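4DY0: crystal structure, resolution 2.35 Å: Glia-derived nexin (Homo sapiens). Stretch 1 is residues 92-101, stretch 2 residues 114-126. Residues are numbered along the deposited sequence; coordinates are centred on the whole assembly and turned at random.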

# COMPACT_ATOMS: atom_id res chain seq x y z
N ALA A 92 -1.83 10.89 -2.35
CA ALA A 92 -1.28 11.88 -3.26
C ALA A 92 -0.69 11.19 -4.47
O ALA A 92 0.26 10.42 -4.36
CB ALA A 92 -0.22 12.71 -2.56
N ASN A 93 -1.28 11.46 -5.64
CA ASN A 93 -0.80 10.88 -6.88
C ASN A 93 -0.32 11.95 -7.85
O ASN A 93 -1.01 12.95 -8.08
CB ASN A 93 -1.90 10.03 -7.53
CG ASN A 93 -2.13 8.73 -6.78
OD1 ASN A 93 -1.21 8.14 -6.22
ND2 ASN A 93 -3.38 8.27 -6.77
N ALA A 94 0.86 11.75 -8.42
CA ALA A 94 1.42 12.73 -9.34
C ALA A 94 2.28 12.10 -10.43
O ALA A 94 3.04 11.16 -10.17
CB ALA A 94 2.22 13.78 -8.58
N VAL A 95 2.15 12.62 -11.64
CA VAL A 95 3.05 12.29 -12.73
C VAL A 95 3.93 13.50 -12.99
O VAL A 95 3.45 14.52 -13.51
CB VAL A 95 2.29 11.94 -14.02
CG1 VAL A 95 3.27 11.66 -15.15
CG2 VAL A 95 1.39 10.73 -13.79
N PHE A 96 5.20 13.40 -12.62
CA PHE A 96 6.14 14.49 -12.81
C PHE A 96 6.85 14.36 -14.14
O PHE A 96 7.54 13.37 -14.39
CB PHE A 96 7.15 14.55 -11.67
CG PHE A 96 6.56 14.96 -10.36
CD1 PHE A 96 6.17 14.01 -9.43
CD2 PHE A 96 6.36 16.30 -10.07
CE1 PHE A 96 5.61 14.39 -8.22
CE2 PHE A 96 5.81 16.69 -8.87
CZ PHE A 96 5.43 15.73 -7.94
N VAL A 97 6.70 15.40 -14.91
CA VAL A 97 7.14 15.42 -16.26
C VAL A 97 7.95 16.69 -16.56
O VAL A 97 7.72 17.70 -16.00
CB VAL A 97 5.93 15.26 -17.11
CG1 VAL A 97 5.20 16.52 -17.18
CG2 VAL A 97 6.30 14.75 -18.40
N LYS A 98 8.92 16.61 -17.42
CA LYS A 98 9.79 17.75 -17.65
C LYS A 98 9.09 19.03 -18.19
O LYS A 98 9.29 20.11 -17.71
CB LYS A 98 10.93 17.32 -18.56
CG LYS A 98 12.22 17.90 -18.22
CD LYS A 98 13.16 17.73 -19.33
CE LYS A 98 14.57 17.73 -18.87
N ASN A 99 8.22 18.89 -19.16
CA ASN A 99 7.48 20.03 -19.61
C ASN A 99 6.05 19.68 -19.67
O ASN A 99 5.62 19.09 -20.62
CB ASN A 99 7.93 20.42 -21.01
N ALA A 100 5.31 20.11 -18.66
CA ALA A 100 3.91 19.85 -18.55
C ALA A 100 3.02 20.56 -19.54
O ALA A 100 1.88 20.20 -19.68
CB ALA A 100 3.44 20.11 -17.18
N SER A 101 3.49 21.62 -20.17
CA SER A 101 2.66 22.25 -21.17
C SER A 101 2.42 21.40 -22.45
O SER A 101 1.34 21.41 -22.98
CB SER A 101 3.05 23.71 -21.44
N VAL A 114 -10.18 10.30 -12.97
CA VAL A 114 -10.26 8.90 -12.54
C VAL A 114 -9.39 8.55 -11.33
O VAL A 114 -9.80 7.78 -10.47
CB VAL A 114 -9.94 7.94 -13.69
CG1 VAL A 114 -9.89 6.50 -13.19
CG2 VAL A 114 -10.96 8.09 -14.81
N PHE A 115 -8.17 9.10 -11.28
CA PHE A 115 -7.19 8.68 -10.28
C PHE A 115 -6.77 9.79 -9.33
O PHE A 115 -5.83 9.61 -8.54
CB PHE A 115 -5.95 8.08 -10.96
CG PHE A 115 -6.24 6.88 -11.81
CD1 PHE A 115 -6.58 5.67 -11.23
CD2 PHE A 115 -6.15 6.95 -13.19
CE1 PHE A 115 -6.85 4.55 -12.00
CE2 PHE A 115 -6.42 5.84 -13.98
CZ PHE A 115 -6.77 4.64 -13.38
N GLN A 116 -7.46 10.92 -9.39
CA GLN A 116 -7.07 12.10 -8.61
C GLN A 116 -5.56 12.27 -8.71
O GLN A 116 -4.87 12.50 -7.72
CB GLN A 116 -7.50 11.97 -7.14
CG GLN A 116 -8.95 11.58 -6.94
CD GLN A 116 -9.22 10.13 -7.30
OE1 GLN A 116 -10.32 9.79 -7.75
NE2 GLN A 116 -8.23 9.27 -7.09
N CYS A 117 -5.06 12.14 -9.94
CA CYS A 117 -3.64 12.22 -10.21
C CYS A 117 -3.31 13.53 -10.90
O CYS A 117 -3.95 13.91 -11.88
CB CYS A 117 -3.20 11.06 -11.09
SG CYS A 117 -1.45 11.07 -11.54
N GLU A 118 -2.31 14.24 -10.37
CA GLU A 118 -1.89 15.49 -10.96
C GLU A 118 -0.71 15.25 -11.89
O GLU A 118 0.26 14.60 -11.51
CB GLU A 118 -1.51 16.49 -9.88
CG GLU A 118 -2.60 16.73 -8.85
CD GLU A 118 -2.57 18.14 -8.30
OE1 GLU A 118 -3.43 18.48 -7.47
OE2 GLU A 118 -1.68 18.92 -8.72
N VAL A 119 -0.80 15.76 -13.10
CA VAL A 119 0.33 15.71 -14.00
C VAL A 119 0.97 17.09 -14.05
O VAL A 119 0.42 18.03 -14.63
CB VAL A 119 -0.05 15.19 -15.41
CG1 VAL A 119 -1.50 15.47 -15.71
CG2 VAL A 119 0.88 15.77 -16.47
N ARG A 120 2.14 17.18 -13.42
CA ARG A 120 2.94 18.33 -13.03
C ARG A 120 4.30 18.34 -13.64
O ARG A 120 4.85 17.35 -13.92
CB ARG A 120 3.15 18.35 -11.52
CG ARG A 120 1.93 18.35 -10.71
CD ARG A 120 2.22 18.32 -9.28
NE ARG A 120 2.90 19.53 -8.87
CZ ARG A 120 2.32 20.55 -8.29
NH1 ARG A 120 1.05 20.52 -8.02
NH2 ARG A 120 3.01 21.60 -7.97
N ASN A 121 4.86 19.51 -13.85
CA ASN A 121 6.13 19.63 -14.53
C ASN A 121 7.26 19.84 -13.58
O ASN A 121 7.05 20.26 -12.49
CB ASN A 121 6.11 20.74 -15.59
CG ASN A 121 6.79 21.98 -15.14
OD1 ASN A 121 7.83 22.33 -15.63
ND2 ASN A 121 6.23 22.63 -14.17
N VAL A 122 8.46 19.52 -13.96
CA VAL A 122 9.52 19.70 -13.03
C VAL A 122 10.80 19.85 -13.79
O VAL A 122 10.94 19.33 -14.85
CB VAL A 122 9.56 18.49 -12.00
CG1 VAL A 122 10.26 17.29 -12.55
CG2 VAL A 122 10.17 18.88 -10.72
N ASN A 123 11.76 20.53 -13.20
CA ASN A 123 13.03 20.78 -13.87
C ASN A 123 14.04 19.68 -13.59
O ASN A 123 14.89 19.83 -12.71
CB ASN A 123 13.59 22.14 -13.45
CG ASN A 123 14.78 22.57 -14.28
OD1 ASN A 123 14.95 22.12 -15.42
ND2 ASN A 123 15.60 23.46 -13.73
N PHE A 124 13.95 18.58 -14.32
CA PHE A 124 14.85 17.44 -14.11
C PHE A 124 16.30 17.80 -14.41
O PHE A 124 17.22 17.13 -13.94
CB PHE A 124 14.42 16.22 -14.93
CG PHE A 124 13.24 15.48 -14.34
CD1 PHE A 124 13.31 14.96 -13.06
CD2 PHE A 124 12.08 15.30 -15.08
CE1 PHE A 124 12.23 14.28 -12.51
CE2 PHE A 124 11.00 14.62 -14.54
CZ PHE A 124 11.07 14.11 -13.25
N GLU A 125 16.51 18.85 -15.20
CA GLU A 125 17.85 19.31 -15.52
C GLU A 125 18.60 19.74 -14.25
O GLU A 125 19.82 19.83 -14.24
CB GLU A 125 17.81 20.46 -16.53
N ASP A 126 17.85 20.01 -13.19
CA ASP A 126 18.42 20.38 -11.89
C ASP A 126 17.95 19.40 -10.81
O ASP A 126 17.04 19.71 -10.04
CB ASP A 126 18.03 21.81 -11.51
CG ASP A 126 18.54 22.21 -10.14
OD1 ASP A 126 18.14 23.27 -9.63
OD2 ASP A 126 19.35 21.45 -9.56

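What fills the apolar centre of the contact? Side chains pack on both faces of a parallel pair of strands. On the face that carries Val95 and Val119, Val95 CG2 lies 3.6 Å from Cys117 SG, Val95 CB is 4.2 Å from Val119 CB, and Val97 CG1 reaches Val119 CG2 at 4.4 Å. Branched valines suit this place because they are compact and favour extended backbone.

How is the other face closed? Phe96 lies there, its CB 4.2 Å from both Val122 CG1 and Phe124 CZ. Phe124, just beyond the strand, points toward the first stretch and sets its ring edge near the backbone, with CE2 3.7 Å from Phe96 O. The ring of Phe96 also meets the aliphatic part of Arg120, its CE2 4.0 Å from Arg120 CD, so the aliphatic part of a long charged residue packs against a buried aromatic one.

What ties the backbones together? Hydrogen bonds alternate between the strands: Glu118 N to Asn93 O (2.9 Å), Val95 N to Glu118 O (2.7 Å), Arg120 N to Val95 O (3.0 Å) and Val97 N to Arg120 O (2.9 Å). Val95 thus sits between Glu118 and Arg120, bonding to both, as in a parallel ladder. Val122 N continues it to Val97 O at 2.8 Å, although that oxygen is less surely placed.

Where does the contact turn polar? At one end, buried Asn93 gives a weak hydrogen bond from ND2 to Phe115 O, 3.3 Å away, while its OD1 is satisfied elsewhere in the structure; an amide can thus serve two partners without leaving the interior. At the partly exposed edge, Arg120 NH1 forms a salt bridge with Glu118 OE2 at 3.2 Å, pairing two charges within the second strand.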